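Long-range contact in putative glycosyltransferase (Mannosyltransferase) involved in glycosylating the PBCV-1 major capsid protein (Paramecium bursaria Chlorella virus 1, PDB 2P6W), which probably transfers a sugar from a UDP-sugar donor, with manganese bound in this N-terminal domain, in glycosylating the viral major capsid protein: residues Ser12-Lys17 / Phe40-Ser45. Sequence-based numbering, arbitrary orientation.
Sequences SGHFPK and FYYEES
Ser12 and Gly13 pair in parallel with Tyr42 and Glu43, joining the two strands of a beta-alpha-beta unit, with helix 20-36 as the crossover, at one border of the central sheet of this GT-A glycosyltransferase domain. Three backbone bonds hold the pairing: Ser12 N to Tyr41 O (3.1 Å), Glu43 N to Ser12 O (2.9 Å) and, just past the strand end, His14 N to Glu43 O (3.1 Å). Gly13 suits its place because its CA comes within 3.1 Å of Glu43 O, leaving little room for a side chain, and it lies over one face of the Tyr42 ring, 3.8 Å from the centroid, as a CH-pi contact. Tyr42 CG is anti to the backbone N (chi1 -164°), and chi2 of 78° turns the ring so that one face meets Gly13, while Ser12 CB lies 4.0 Å from Tyr42 CD1 and CE1. Small Ser12 fits beside the ring, and its hydroxyl hydrogen-bonds to Leu79 O on the next strand. His14 ND1 hydrogen-bonds Ser81 OG, a UDP-binding residue, and Gly13 and Phe15 bind UDP too, so the strand end leads directly into the nucleotide site. On the other sheet face, the carboxylate of buried Glu43 accepts Tyr41 OH at OE1 and Ser45 OG at OE2, with Gln65 NE2 also hydrogen-bonded to OE1. Farther along, Phe15 meets Glu44 O with its ring edge, CD2 lying 3.6 Å from that oxygen.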
ATOM      1  N   SER A  12       4.303   6.168   1.159  1.00 20.91           N
ATOM      2  CA  SER A  12       4.936   5.051   1.838  1.00 20.63           C
ATOM      3  C   SER A  12       5.766   5.628   2.956  1.00 20.90           C
ATOM      4  O   SER A  12       5.640   6.826   3.282  1.00 20.42           O
ATOM      5  CB  SER A  12       5.824   4.266   0.865  1.00 21.04           C
ATOM      6  OG  SER A  12       6.280   3.034   1.431  1.00 20.28           O
ATOM      7  N   GLY A  13       6.628   4.800   3.532  1.00 20.80           N
ATOM      8  CA  GLY A  13       7.534   5.291   4.570  1.00 21.25           C
ATOM      9  C   GLY A  13       8.350   4.155   5.103  1.00 21.86           C
ATOM     10  O   GLY A  13       7.989   2.990   4.916  1.00 22.90           O
ATOM     11  N   HIS A  14       9.462   4.494   5.757  1.00 21.80           N
ATOM     12  CA  HIS A  14      10.300   3.498   6.424  1.00 21.78           C
ATOM     13  C   HIS A  14      11.229   4.183   7.392  1.00 21.39           C
ATOM     14  O   HIS A  14      11.695   5.287   7.135  1.00 22.27           O
ATOM     15  CB  HIS A  14      11.140   2.682   5.446  1.00 21.96           C
ATOM     16  CG  HIS A  14      11.659   1.412   6.045  1.00 22.75           C
ATOM     17  ND1 HIS A  14      10.936   0.237   6.038  1.00 23.76           N
ATOM     18  CD2 HIS A  14      12.802   1.147   6.726  1.00 24.20           C
ATOM     19  CE1 HIS A  14      11.624  -0.704   6.660  1.00 24.46           C
ATOM     20  NE2 HIS A  14      12.756  -0.174   7.097  1.00 23.15           N
ATOM     21  N   PHE A  15      11.482   3.508   8.502  1.00 21.83           N
ATOM     22  CA  PHE A  15      12.539   3.880   9.429  1.00 22.25           C
ATOM     23  C   PHE A  15      13.211   2.584   9.900  1.00 22.60           C
ATOM     24  O   PHE A  15      12.511   1.617  10.209  1.00 22.99           O
ATOM     25  CB  PHE A  15      11.951   4.615  10.633  1.00 22.62           C
ATOM     26  CG  PHE A  15      12.982   5.078  11.617  1.00 23.44           C
ATOM     27  CD1 PHE A  15      13.361   4.255  12.679  1.00 23.67           C
ATOM     28  CD2 PHE A  15      13.573   6.322  11.485  1.00 22.67           C
ATOM     29  CE1 PHE A  15      14.330   4.670  13.601  1.00 24.05           C
ATOM     30  CE2 PHE A  15      14.541   6.751  12.408  1.00 24.40           C
ATOM     31  CZ  PHE A  15      14.911   5.916  13.460  1.00 24.13           C
ATOM     32  N   PRO A  16      14.570   2.560   9.981  1.00 22.67           N
ATOM     33  CA  PRO A  16      15.575   3.601   9.742  1.00 23.32           C
ATOM     34  C   PRO A  16      16.114   3.670   8.309  1.00 23.64           C
ATOM     35  O   PRO A  16      15.827   2.784   7.471  1.00 23.40           O
ATOM     36  CB  PRO A  16      16.710   3.186  10.683  1.00 23.04           C
ATOM     37  CG  PRO A  16      16.673   1.657  10.597  1.00 22.88           C
ATOM     38  CD  PRO A  16      15.204   1.297  10.411  1.00 22.68           C
ATOM     39  N   LYS A  17      16.919   4.702   8.035  1.00 23.94           N
ATOM     40  CA  LYS A  17      17.433   4.899   6.683  1.00 24.93           C
ATOM     41  C   LYS A  17      18.495   3.865   6.322  1.00 24.25           C
ATOM     42  O   LYS A  17      18.853   3.738   5.147  1.00 24.63           O
ATOM     43  CB  LYS A  17      17.971   6.316   6.490  1.00 25.30           C
ATOM     44  CG  LYS A  17      19.202   6.639   7.327  1.00 28.24           C
ATOM     45  CD  LYS A  17      19.631   8.087   7.116  1.00 31.08           C
ATOM     46  CE  LYS A  17      20.690   8.516   8.136  1.00 33.86           C
ATOM     47  NZ  LYS A  17      21.821   7.571   8.212  1.00 33.84           N
ATOM     48  N   PHE A  40       4.383  12.155  -4.611  1.00 22.18           N
ATOM     49  CA  PHE A  40       5.016  11.127  -3.808  1.00 22.77           C
ATOM     50  C   PHE A  40       5.244  11.685  -2.404  1.00 22.68           C
ATOM     51  O   PHE A  40       5.878  12.735  -2.258  1.00 23.33           O
ATOM     52  CB  PHE A  40       6.344  10.711  -4.449  1.00 23.69           C
ATOM     53  CG  PHE A  40       7.087   9.678  -3.676  1.00 25.14           C
ATOM     54  CD1 PHE A  40       6.497   8.458  -3.367  1.00 26.44           C
ATOM     55  CD2 PHE A  40       8.389   9.925  -3.248  1.00 28.71           C
ATOM     56  CE1 PHE A  40       7.197   7.482  -2.630  1.00 28.72           C
ATOM     57  CE2 PHE A  40       9.101   8.960  -2.518  1.00 28.49           C
ATOM     58  CZ  PHE A  40       8.507   7.739  -2.225  1.00 26.89           C
ATOM     59  N   TYR A  41       4.677  11.007  -1.400  1.00 22.02           N
ATOM     60  CA  TYR A  41       4.884  11.353   0.006  1.00 21.54           C
ATOM     61  C   TYR A  41       5.578  10.198   0.694  1.00 21.84           C
ATOM     62  O   TYR A  41       5.113   9.059   0.612  1.00 21.85           O
ATOM     63  CB  TYR A  41       3.571  11.666   0.773  1.00 22.14           C
ATOM     64  CG  TYR A  41       3.905  12.082   2.177  1.00 20.84           C
ATOM     65  CD1 TYR A  41       4.242  13.400   2.468  1.00 21.51           C
ATOM     66  CD2 TYR A  41       3.997  11.137   3.198  1.00 20.60           C
ATOM     67  CE1 TYR A  41       4.625  13.777   3.744  1.00 20.72           C
ATOM     68  CE2 TYR A  41       4.366  11.501   4.484  1.00 19.92           C
ATOM     69  CZ  TYR A  41       4.699  12.829   4.745  1.00 21.43           C
ATOM     70  OH  TYR A  41       5.098  13.228   6.004  1.00 22.28           O
ATOM     71  N   TYR A  42       6.682  10.487   1.390  1.00 20.82           N
ATOM     72  CA  TYR A  42       7.426   9.425   2.087  1.00 21.69           C
ATOM     73  C   TYR A  42       7.707   9.794   3.535  1.00 21.18           C
ATOM     74  O   TYR A  42       8.337  10.828   3.800  1.00 21.94           O
ATOM     75  CB  TYR A  42       8.746   9.175   1.362  1.00 21.14           C
ATOM     76  CG  TYR A  42       9.418   7.888   1.729  1.00 21.28           C
ATOM     77  CD1 TYR A  42       8.969   6.670   1.202  1.00 22.05           C
ATOM     78  CD2 TYR A  42      10.518   7.868   2.595  1.00 22.48           C
ATOM     79  CE1 TYR A  42       9.612   5.459   1.554  1.00 21.14           C
ATOM     80  CE2 TYR A  42      11.157   6.687   2.926  1.00 22.58           C
ATOM     81  CZ  TYR A  42      10.706   5.486   2.407  1.00 22.32           C
ATOM     82  OH  TYR A  42      11.346   4.303   2.729  1.00 23.06           O
ATOM     83  N   GLU A  43       7.240   8.970   4.474  1.00 21.05           N
ATOM     84  CA  GLU A  43       7.429   9.250   5.890  1.00 22.00           C
ATOM     85  C   GLU A  43       8.746   8.658   6.382  1.00 22.69           C
ATOM     86  O   GLU A  43       8.925   7.438   6.396  1.00 23.64           O
ATOM     87  CB  GLU A  43       6.257   8.705   6.694  1.00 21.73           C
ATOM     88  CG  GLU A  43       6.289   9.085   8.189  1.00 21.36           C
ATOM     89  CD  GLU A  43       6.017  10.578   8.416  1.00 22.68           C
ATOM     90  OE1 GLU A  43       5.213  11.166   7.651  1.00 23.94           O
ATOM     91  OE2 GLU A  43       6.608  11.153   9.358  1.00 24.97           O
ATOM     92  N   GLU A  44       9.662   9.532   6.784  1.00 23.67           N
ATOM     93  CA  GLU A  44      10.986   9.094   7.235  1.00 26.05           C
ATOM     94  C   GLU A  44      11.128   9.141   8.757  1.00 25.66           C
ATOM     95  O   GLU A  44      12.172   8.754   9.286  1.00 25.97           O
ATOM     96  CB  GLU A  44      12.083   9.964   6.613  1.00 26.46           C
ATOM     97  CG  GLU A  44      12.281   9.816   5.118  1.00 30.88           C
ATOM     98  CD  GLU A  44      13.245  10.862   4.565  1.00 30.40           C
ATOM     99  OE1 GLU A  44      14.309  11.090   5.190  1.00 35.48           O
ATOM    100  OE2 GLU A  44      12.947  11.456   3.508  1.00 38.21           O
ATOM    101  N   SER A  45      10.106   9.636   9.459  1.00 25.22           N
ATOM    102  CA  SER A  45      10.174   9.765  10.915  1.00 25.36           C
ATOM    103  C   SER A  45      10.141   8.416  11.615  1.00 25.74           C
ATOM    104  O   SER A  45       9.542   7.465  11.111  1.00 25.67           O
ATOM    105  CB  SER A  45       9.018  10.620  11.436  1.00 25.31           C
ATOM    106  OG  SER A  45       7.781   9.957  11.232  1.00 24.29           O
TER